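Local coordinates for uncharacterized egV family protein COG1307 (Ruminococcus gnavus, PDB 3JR7) that is of unknown function but belongs to the DegV family, whose members are generally thought to bind lipids, at residues A[52-57]-A[68-73]; A[62-67]-A[284-289]; A[235-240]-A[265-270]. All coordinates share one frame; numbering follows the deposited sequence.

Interaction 1. Residues A[52-57]-A[68-73]; sequences EDTQWT and LLKIAE
K70 leaves helix 64-73 with CG anti to the backbone N (chi1 -177°), and a bend at chi2 of 61° then turns its chain along the strand toward E52, passing W56 and T54 on the way. T54, at chi1 -55°, presents both its branches: OG1 lies 3.4 Å from K70 CE, while CG2 sits 3.3 Å above the ring plane of W56, over its centre, as in a CH-pi contact. The lysine stem comes instead to the ring edge. K70 CB approaches W56 CH2 at 3.7 Å near the ring plane, and K70 CG follows at 3.9 Å from W56 CH2. At the far end, K70 NZ reaches E52 OE1 at 3.5 Å, a long salt bridge whose hydrogen bond is weak. E52 and D53 join strands 42-51 and 54-57 of a beta-hairpin, with backbone angles close to a type II' turn; K70 also touches I51 on the partner strand. Cutting this side chain back to an alanine is likely to leave the E52 carboxylate without its positive mate and to open a gap beside T54 OG1. The chemistry is thus graded along one chain, from apolar packing of the stem to a weak, surface-lying ion pair that probably adds modest electrostatic attraction.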
loop_
_atom_site.group_PDB
_atom_site.type_symbol
_atom_site.label_atom_id
_atom_site.label_comp_id
_atom_site.label_asym_id
_atom_site.label_seq_id
_atom_site.Cartn_x
_atom_site.Cartn_y
_atom_site.Cartn_z
ATOM N N GLU A 52 23.369 0.813 1.201
ATOM C CA GLU A 52 24.813 0.801 1.529
ATOM C C GLU A 52 25.001 0.256 2.944
ATOM O O GLU A 52 24.655 -0.903 3.157
ATOM C CB GLU A 52 25.423 2.181 1.270
ATOM C CG GLU A 52 25.452 2.451 -0.220
ATOM C CD GLU A 52 25.949 3.844 -0.606
ATOM O OE1 GLU A 52 25.720 4.842 0.146
ATOM O OE2 GLU A 52 26.544 3.912 -1.704
ATOM N N ASP A 53 25.497 1.040 3.903
ATOM C CA ASP A 53 25.741 0.510 5.281
ATOM C C ASP A 53 24.748 1.026 6.269
ATOM O O ASP A 53 24.909 0.845 7.503
ATOM C CB ASP A 53 27.135 0.911 5.768
ATOM C CG ASP A 53 28.222 0.267 4.962
ATOM O OD1 ASP A 53 28.319 -0.994 4.979
ATOM O OD2 ASP A 53 28.960 1.039 4.293
ATOM N N THR A 54 23.743 1.718 5.751
ATOM C CA THR A 54 22.707 2.227 6.576
ATOM C C THR A 54 21.592 1.167 6.569
ATOM O O THR A 54 21.259 0.570 5.554
ATOM C CB THR A 54 22.205 3.585 6.061
ATOM O OG1 THR A 54 23.322 4.479 5.946
ATOM C CG2 THR A 54 21.153 4.157 7.006
ATOM N N GLN A 55 21.080 0.918 7.748
ATOM C CA GLN A 55 20.002 0.006 7.943
ATOM C C GLN A 55 19.064 0.828 8.736
ATOM O O GLN A 55 19.442 1.265 9.835
ATOM C CB GLN A 55 20.431 -1.121 8.838
ATOM C CG GLN A 55 21.021 -2.260 8.172
ATOM C CD GLN A 55 21.393 -3.300 9.199
ATOM O OE1 GLN A 55 20.819 -3.327 10.309
ATOM N NE2 GLN A 55 22.366 -4.145 8.868
ATOM N N TRP A 56 17.866 1.033 8.207
ATOM C CA TRP A 56 16.849 1.812 8.874
ATOM C C TRP A 56 15.551 1.003 9.055
ATOM O O TRP A 56 15.297 0.065 8.323
ATOM C CB TRP A 56 16.478 2.997 7.998
ATOM C CG TRP A 56 17.358 4.204 8.064
ATOM C CD1 TRP A 56 17.880 4.796 9.186
ATOM C CD2 TRP A 56 17.720 5.037 6.964
ATOM N NE1 TRP A 56 18.577 5.945 8.836
ATOM C CE2 TRP A 56 18.495 6.104 7.477
ATOM C CE3 TRP A 56 17.475 4.982 5.597
ATOM C CZ2 TRP A 56 19.015 7.102 6.661
ATOM C CZ3 TRP A 56 17.988 5.970 4.792
ATOM C CH2 TRP A 56 18.754 7.017 5.320
ATOM N N THR A 57 14.731 1.440 9.991
ATOM C CA THR A 57 13.409 0.923 10.199
ATOM C C THR A 57 12.461 1.924 9.561
ATOM O O THR A 57 12.621 3.156 9.725
ATOM C CB THR A 57 13.142 0.689 11.710
ATOM O OG1 THR A 57 14.101 -0.265 12.182
ATOM C CG2 THR A 57 11.748 0.141 11.976
ATOM N N LEU A 68 15.190 10.041 0.614
ATOM C CA LEU A 68 15.380 10.353 -0.811
ATOM C C LEU A 68 16.816 10.771 -1.097
ATOM O O LEU A 68 17.359 10.437 -2.131
ATOM C CB LEU A 68 14.418 11.470 -1.233
ATOM C CG LEU A 68 12.941 11.062 -1.443
ATOM C CD1 LEU A 68 11.989 12.276 -1.665
ATOM C CD2 LEU A 68 12.819 10.019 -2.588
ATOM N N LEU A 69 17.417 11.534 -0.182
ATOM C CA LEU A 69 18.819 11.984 -0.377
ATOM C C LEU A 69 19.784 10.794 -0.298
ATOM O O LEU A 69 20.720 10.682 -1.095
ATOM C CB LEU A 69 19.200 13.045 0.673
ATOM C CG LEU A 69 18.599 14.439 0.411
ATOM C CD1 LEU A 69 18.762 15.270 1.625
ATOM C CD2 LEU A 69 19.227 15.141 -0.842
ATOM N N LYS A 70 19.534 9.879 0.647
ATOM C CA LYS A 70 20.359 8.679 0.699
ATOM C C LYS A 70 20.233 7.834 -0.568
ATOM O O LYS A 70 21.236 7.319 -1.113
ATOM C CB LYS A 70 20.030 7.861 1.960
ATOM C CG LYS A 70 20.891 6.634 2.130
ATOM C CD LYS A 70 22.388 6.986 2.273
ATOM C CE LYS A 70 23.190 5.801 2.799
ATOM N NZ LYS A 70 24.592 6.195 3.135
ATOM N N ILE A 71 19.004 7.655 -1.049
ATOM C CA ILE A 71 18.798 6.966 -2.344
ATOM C C ILE A 71 19.559 7.659 -3.477
ATOM O O ILE A 71 20.179 7.016 -4.347
ATOM C CB ILE A 71 17.289 6.871 -2.727
ATOM C CG1 ILE A 71 16.519 5.954 -1.733
ATOM C CG2 ILE A 71 17.131 6.420 -4.204
ATOM C CD1 ILE A 71 14.980 6.172 -1.778
ATOM N N ALA A 72 19.454 8.975 -3.515
ATOM C CA ALA A 72 20.060 9.731 -4.635
ATOM C C ALA A 72 21.591 9.598 -4.601
ATOM O O ALA A 72 22.244 9.479 -5.645
ATOM C CB ALA A 72 19.623 11.180 -4.571
ATOM N N GLU A 73 22.152 9.587 -3.396
ATOM C CA GLU A 73 23.614 9.471 -3.201
ATOM C C GLU A 73 24.146 8.100 -3.472
ATOM O O GLU A 73 25.232 7.959 -4.016
ATOM C CB GLU A 73 23.989 9.817 -1.766
ATOM C CG GLU A 73 23.937 11.281 -1.547
ATOM C CD GLU A 73 23.614 11.668 -0.121
ATOM O OE1 GLU A 73 23.960 10.895 0.824
ATOM O OE2 GLU A 73 22.984 12.740 0.026
#

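Interaction 2. Residues A[62-67]-A[284-289]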
loop_
_atom_site.group_PDB
_atom_site.type_symbol
_atom_site.label_atom_id
_atom_site.label_comp_id
_atom_site.label_asym_id
_atom_site.label_seq_id
_atom_site.Cartn_x
_atom_site.Cartn_y
_atom_site.Cartn_z
ATOM N N LEU A 62 11.836 8.194 10.431
ATOM C CA LEU A 62 12.632 8.323 9.206
ATOM C C LEU A 62 11.981 9.338 8.270
ATOM O O LEU A 62 10.906 9.107 7.741
ATOM C CB LEU A 62 12.818 6.993 8.499
ATOM C CG LEU A 62 13.655 6.980 7.208
ATOM C CD1 LEU A 62 15.173 7.321 7.422
ATOM C CD2 LEU A 62 13.502 5.639 6.555
ATOM N N LYS A 63 12.624 10.480 8.094
ATOM C CA LYS A 63 12.050 11.541 7.239
ATOM C C LYS A 63 12.274 11.230 5.795
ATOM O O LYS A 63 13.356 10.809 5.418
ATOM C CB LYS A 63 12.677 12.898 7.569
ATOM C CG LYS A 63 12.330 13.376 8.969
ATOM C CD LYS A 63 10.855 13.759 9.059
ATOM C CE LYS A 63 10.376 13.883 10.509
ATOM N NZ LYS A 63 10.219 12.515 11.142
ATOM N N GLN A 64 11.243 11.482 4.988
ATOM C CA GLN A 64 11.287 11.191 3.551
ATOM C C GLN A 64 12.504 11.861 2.902
ATOM O O GLN A 64 13.181 11.281 2.079
ATOM C CB GLN A 64 9.975 11.658 2.871
ATOM C CG GLN A 64 9.845 11.203 1.426
ATOM C CD GLN A 64 8.613 11.755 0.789
ATOM O OE1 GLN A 64 7.526 11.138 0.817
ATOM N NE2 GLN A 64 8.745 12.941 0.256
ATOM N N GLU A 65 12.773 13.102 3.285
ATOM C CA GLU A 65 13.824 13.866 2.608
ATOM C C GLU A 65 15.153 13.151 2.841
ATOM O O GLU A 65 15.912 12.870 1.910
ATOM C CB GLU A 65 13.858 15.358 3.073
ATOM C CG GLU A 65 15.146 16.053 2.582
ATOM C CD GLU A 65 15.136 17.571 2.621
ATOM O OE1 GLU A 65 14.230 18.212 3.226
ATOM O OE2 GLU A 65 16.081 18.124 2.009
ATOM N N GLU A 66 15.419 12.761 4.084
ATOM C CA GLU A 66 16.660 12.028 4.357
ATOM C C GLU A 66 16.745 10.728 3.556
ATOM O O GLU A 66 17.791 10.292 3.071
ATOM C CB GLU A 66 16.763 11.750 5.865
ATOM C CG GLU A 66 17.977 10.898 6.207
ATOM C CD GLU A 66 18.150 10.651 7.699
ATOM O OE1 GLU A 66 17.123 10.499 8.416
ATOM O OE2 GLU A 66 19.331 10.543 8.115
ATOM N N LEU A 67 15.624 10.056 3.426
ATOM C CA LEU A 67 15.637 8.813 2.670
ATOM C C LEU A 67 15.877 9.066 1.189
ATOM O O LEU A 67 16.663 8.389 0.559
ATOM C CB LEU A 67 14.281 8.084 2.897
ATOM C CG LEU A 67 13.985 6.830 2.058
ATOM C CD1 LEU A 67 15.029 5.736 2.224
ATOM C CD2 LEU A 67 12.566 6.339 2.479
ATOM N N ILE A 284 8.715 2.487 2.753
ATOM C CA ILE A 284 8.788 1.436 1.716
ATOM C C ILE A 284 8.225 1.943 0.373
ATOM O O ILE A 284 8.807 1.696 -0.679
ATOM C CB ILE A 284 8.057 0.179 2.177
ATOM C CG1 ILE A 284 8.793 -0.415 3.393
ATOM C CG2 ILE A 284 7.954 -0.853 1.038
ATOM C CD1 ILE A 284 10.201 -0.955 3.095
ATOM N N SER A 285 7.130 2.684 0.424
ATOM C CA SER A 285 6.542 3.247 -0.776
ATOM C C SER A 285 7.522 4.194 -1.491
ATOM O O SER A 285 7.660 4.160 -2.714
ATOM C CB SER A 285 5.218 3.945 -0.440
ATOM O OG SER A 285 4.180 3.001 -0.056
ATOM N N THR A 286 8.201 5.039 -0.710
ATOM C CA THR A 286 9.238 5.915 -1.251
ATOM C C THR A 286 10.360 5.135 -1.913
ATOM O O THR A 286 10.754 5.453 -3.047
ATOM C CB THR A 286 9.783 6.801 -0.158
ATOM O OG1 THR A 286 8.735 7.709 0.239
ATOM C CG2 THR A 286 11.037 7.522 -0.615
ATOM N N VAL A 287 10.845 4.084 -1.250
ATOM C CA VAL A 287 11.930 3.301 -1.813
ATOM C C VAL A 287 11.592 2.731 -3.197
ATOM O O VAL A 287 12.419 2.768 -4.116
ATOM C CB VAL A 287 12.340 2.170 -0.856
ATOM C CG1 VAL A 287 13.260 1.165 -1.549
ATOM C CG2 VAL A 287 13.021 2.757 0.438
ATOM N N TYR A 288 10.387 2.188 -3.358
ATOM C CA TYR A 288 9.987 1.567 -4.626
ATOM C C TYR A 288 9.343 2.540 -5.620
ATOM O O TYR A 288 9.468 2.349 -6.835
ATOM C CB TYR A 288 9.118 0.324 -4.356
ATOM C CG TYR A 288 9.967 -0.798 -3.776
ATOM C CD1 TYR A 288 10.796 -1.560 -4.602
ATOM C CD2 TYR A 288 10.045 -1.021 -2.430
ATOM C CE1 TYR A 288 11.571 -2.562 -4.117
ATOM C CE2 TYR A 288 10.876 -2.055 -1.896
ATOM C CZ TYR A 288 11.632 -2.805 -2.753
ATOM O OH TYR A 288 12.485 -3.803 -2.306
ATOM N N ALA A 289 8.677 3.584 -5.144
ATOM C CA ALA A 289 8.046 4.543 -6.071
ATOM C C ALA A 289 9.054 5.544 -6.628
ATOM O O ALA A 289 8.954 6.008 -7.782
ATOM C CB ALA A 289 6.892 5.272 -5.382
#
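V287 divides its two methyls between L67 and an aromatic ring. CG1 lies 3.9 Å above one face of the Y288 ring, offset toward its rim, while CG2 meets L67 CD1 across the contact at 4.0 Å. The other flat group is the Q64 amide, whose OE1 comes to 3.7 Å from T286 OG1, too far for that pair to count as a hydrogen bond. The T286 hydroxyl is instead satisfied by T281 OG1 and the carbonyl O of S282, and Q64 OE1 has a weak bond to T281 OG1 as well. Between these two approaches lies the apolar centre. The CG2 methyl of T286, anti to the backbone N at the same rotamer that puts OG1 beside it, points at L67, so that L67 CD2 and T286 CG2 meet tip to tip at 3.6 Å; L67 and V287 instead cross at about a right angle. L67, T286 and V287 are all buried, which fits close hydrophobic packing between the start of helix 64-73 and helix 283-289. Strand 42-51 backs this junction, with I51 touching L67 and I49 touching V287, W56 of strand 54-57 also packs on L67, and T185 of helix 184-188 meets V287.

Interaction 3. Residues A[235-240]-A[265-270]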
loop_
_atom_site.group_PDB
_atom_site.type_symbol
_atom_site.label_atom_id
_atom_site.label_comp_id
_atom_site.label_asym_id
_atom_site.label_seq_id
_atom_site.Cartn_x
_atom_site.Cartn_y
_atom_site.Cartn_z
ATOM N N ASP A 235 -7.612 7.528 -17.402
ATOM C CA ASP A 235 -8.493 6.765 -18.255
ATOM C C ASP A 235 -8.513 5.299 -17.804
ATOM O O ASP A 235 -9.594 4.714 -17.777
ATOM C CB ASP A 235 -8.106 6.834 -19.729
ATOM C CG ASP A 235 -8.269 8.222 -20.319
ATOM O OD1 ASP A 235 -9.090 9.014 -19.819
ATOM O OD2 ASP A 235 -7.558 8.518 -21.312
ATOM N N CYS A 236 -7.353 4.706 -17.487
ATOM C CA CYS A 236 -7.333 3.289 -17.070
ATOM C C CYS A 236 -8.159 3.085 -15.815
ATOM O O CYS A 236 -8.965 2.134 -15.718
ATOM C CB CYS A 236 -5.941 2.807 -16.802
ATOM S SG CYS A 236 -4.920 2.629 -18.247
ATOM N N VAL A 237 -7.988 3.974 -14.850
ATOM C CA VAL A 237 -8.720 3.866 -13.591
ATOM C C VAL A 237 -10.204 3.943 -13.891
ATOM O O VAL A 237 -11.001 3.118 -13.405
ATOM C CB VAL A 237 -8.364 4.987 -12.613
ATOM C CG1 VAL A 237 -9.193 4.846 -11.359
ATOM C CG2 VAL A 237 -6.844 5.004 -12.323
ATOM N N ALA A 238 -10.559 4.904 -14.739
ATOM C CA ALA A 238 -11.956 5.133 -15.083
ATOM C C ALA A 238 -12.585 3.953 -15.838
ATOM O O ALA A 238 -13.762 3.638 -15.631
ATOM C CB ALA A 238 -12.120 6.445 -15.870
ATOM N N ALA A 239 -11.802 3.296 -16.695
ATOM C CA ALA A 239 -12.293 2.126 -17.452
ATOM C C ALA A 239 -12.646 0.913 -16.572
ATOM O O ALA A 239 -13.473 0.100 -16.957
ATOM C CB ALA A 239 -11.277 1.710 -18.519
ATOM N N ASP A 240 -11.975 0.777 -15.427
ATOM C CA ASP A 240 -12.143 -0.372 -14.561
ATOM C C ASP A 240 -13.121 -0.081 -13.432
ATOM O O ASP A 240 -13.689 -1.009 -12.876
ATOM C CB ASP A 240 -10.814 -0.800 -13.921
ATOM C CG ASP A 240 -9.816 -1.360 -14.910
ATOM O OD1 ASP A 240 -10.229 -1.869 -15.988
ATOM O OD2 ASP A 240 -8.592 -1.287 -14.594
ATOM N N ARG A 265 -7.719 15.780 -9.959
ATOM C CA ARG A 265 -8.572 16.600 -10.817
ATOM C C ARG A 265 -8.997 15.826 -12.062
ATOM O O ARG A 265 -10.182 15.795 -12.404
ATOM C CB ARG A 265 -7.825 17.904 -11.197
ATOM C CG ARG A 265 -8.637 18.865 -12.066
ATOM C CD ARG A 265 -7.852 20.094 -12.530
ATOM N NE ARG A 265 -6.987 19.725 -13.654
ATOM C CZ ARG A 265 -7.426 19.455 -14.879
ATOM N NH1 ARG A 265 -8.713 19.553 -15.165
ATOM N NH2 ARG A 265 -6.567 19.102 -15.834
ATOM N N LEU A 266 -8.044 15.160 -12.722
ATOM C CA LEU A 266 -8.361 14.337 -13.885
ATOM C C LEU A 266 -9.349 13.228 -13.552
ATOM O O LEU A 266 -10.210 12.910 -14.339
ATOM C CB LEU A 266 -7.092 13.681 -14.477
ATOM C CG LEU A 266 -6.045 14.626 -15.087
ATOM C CD1 LEU A 266 -4.687 13.887 -15.292
ATOM C CD2 LEU A 266 -6.581 15.175 -16.385
ATOM N N LEU A 267 -9.183 12.592 -12.406
ATOM C CA LEU A 267 -10.065 11.488 -12.027
ATOM C C LEU A 267 -11.465 11.990 -11.782
ATOM O O LEU A 267 -12.426 11.351 -12.165
ATOM C CB LEU A 267 -9.526 10.759 -10.786
ATOM C CG LEU A 267 -8.253 9.984 -11.082
ATOM C CD1 LEU A 267 -7.470 9.672 -9.793
ATOM C CD2 LEU A 267 -8.497 8.684 -11.918
ATOM N N LYS A 268 -11.559 13.134 -11.133
ATOM C CA LYS A 268 -12.853 13.747 -10.847
ATOM C C LYS A 268 -13.632 14.152 -12.097
ATOM O O LYS A 268 -14.849 14.184 -12.084
ATOM C CB LYS A 268 -12.643 14.966 -9.990
ATOM C CG LYS A 268 -13.907 15.583 -9.481
ATOM C CD LYS A 268 -13.595 16.570 -8.345
ATOM C CE LYS A 268 -14.766 16.724 -7.398
ATOM N NZ LYS A 268 -15.812 17.580 -7.950
ATOM N N GLU A 269 -12.929 14.450 -13.174
ATOM C CA GLU A 269 -13.567 14.697 -14.436
ATOM C C GLU A 269 -14.212 13.426 -15.027
ATOM O O GLU A 269 -15.121 13.527 -15.877
ATOM C CB GLU A 269 -12.560 15.235 -15.461
ATOM C CG GLU A 269 -11.918 16.560 -15.183
ATOM C CD GLU A 269 -10.938 16.967 -16.288
ATOM O OE1 GLU A 269 -10.028 16.173 -16.696
ATOM O OE2 GLU A 269 -11.091 18.102 -16.759
ATOM N N ARG A 270 -13.693 12.264 -14.651
ATOM C CA ARG A 270 -14.075 10.996 -15.229
ATOM C C ARG A 270 -15.113 10.189 -14.433
ATOM O O ARG A 270 -15.821 9.437 -15.015
ATOM C CB ARG A 270 -12.840 10.144 -15.535
ATOM C CG ARG A 270 -11.900 10.792 -16.505
ATOM C CD ARG A 270 -10.528 10.261 -16.483
ATOM N NE ARG A 270 -9.881 10.632 -17.710
ATOM C CZ ARG A 270 -9.610 11.872 -18.055
ATOM N NH1 ARG A 270 -9.068 12.104 -19.203
ATOM N NH2 ARG A 270 -9.890 12.866 -17.248
#
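R270 first meets the opposing helix at its CB, which packs 3.8 Å from A238 CB at the point where the two backbones come nearest. From CG to NE the chain runs extended, carrying CD past D235 and bringing the guanidinium up side-on to that carboxylate. NE donates to D235 OD1 at 2.8 Å and nearly straight (N-H...O 162°); NH1 reaches the same OD1 at 3.2 Å, more bent at 137°. Both nitrogens approach from one face of the carboxylate plane, NE on the anti side and NH1 on the syn side, while OD1 lies in the guanidinium plane. NH2 turns back to its own helix, giving a 2.9 Å bond to L266 O and a weak one to E269 OE1. The group is therefore fixed in rotation by partners on both helices, and E269 extends the ionic network to R265 through another weak bond. Further in, L267 CD2 packs against V237 CB at 3.8 Å. The axes of segments 235-240 and 265-270 approach to 9.6 Å, with their N-to-C directions 34° apart. Helix 257-270 is the crossover of a beta-alpha-beta unit between parallel strands 248-253 and 275-280, and V237 continues the packing onto Y177 of strand 176-179 and onto V298.

In the fold
Interactions 1 and 2 form one continuous cluster: their centres lie 9 Å apart and they share helix 64-73, which presents K70 to the turn and strand of 52-57 and L67 to helix 283-289. W56 bridges them, its CD2 lying 3.5 Å from L62 CD1, and L68 CD2 meets T286 CG2 at 3.6 Å. Interaction 2 also borders the pocket holding the bound polyether, since S285 and Y288 of its helix belong to that site, consistent with a lipid-binding cleft in this family. Interaction 3 is remote, about 35 Å from interaction 1 and 27 Å from interaction 2 between centres; it joins helices 226-240 and 257-270, beside the sheet that contains strands 176-179 and 248-253.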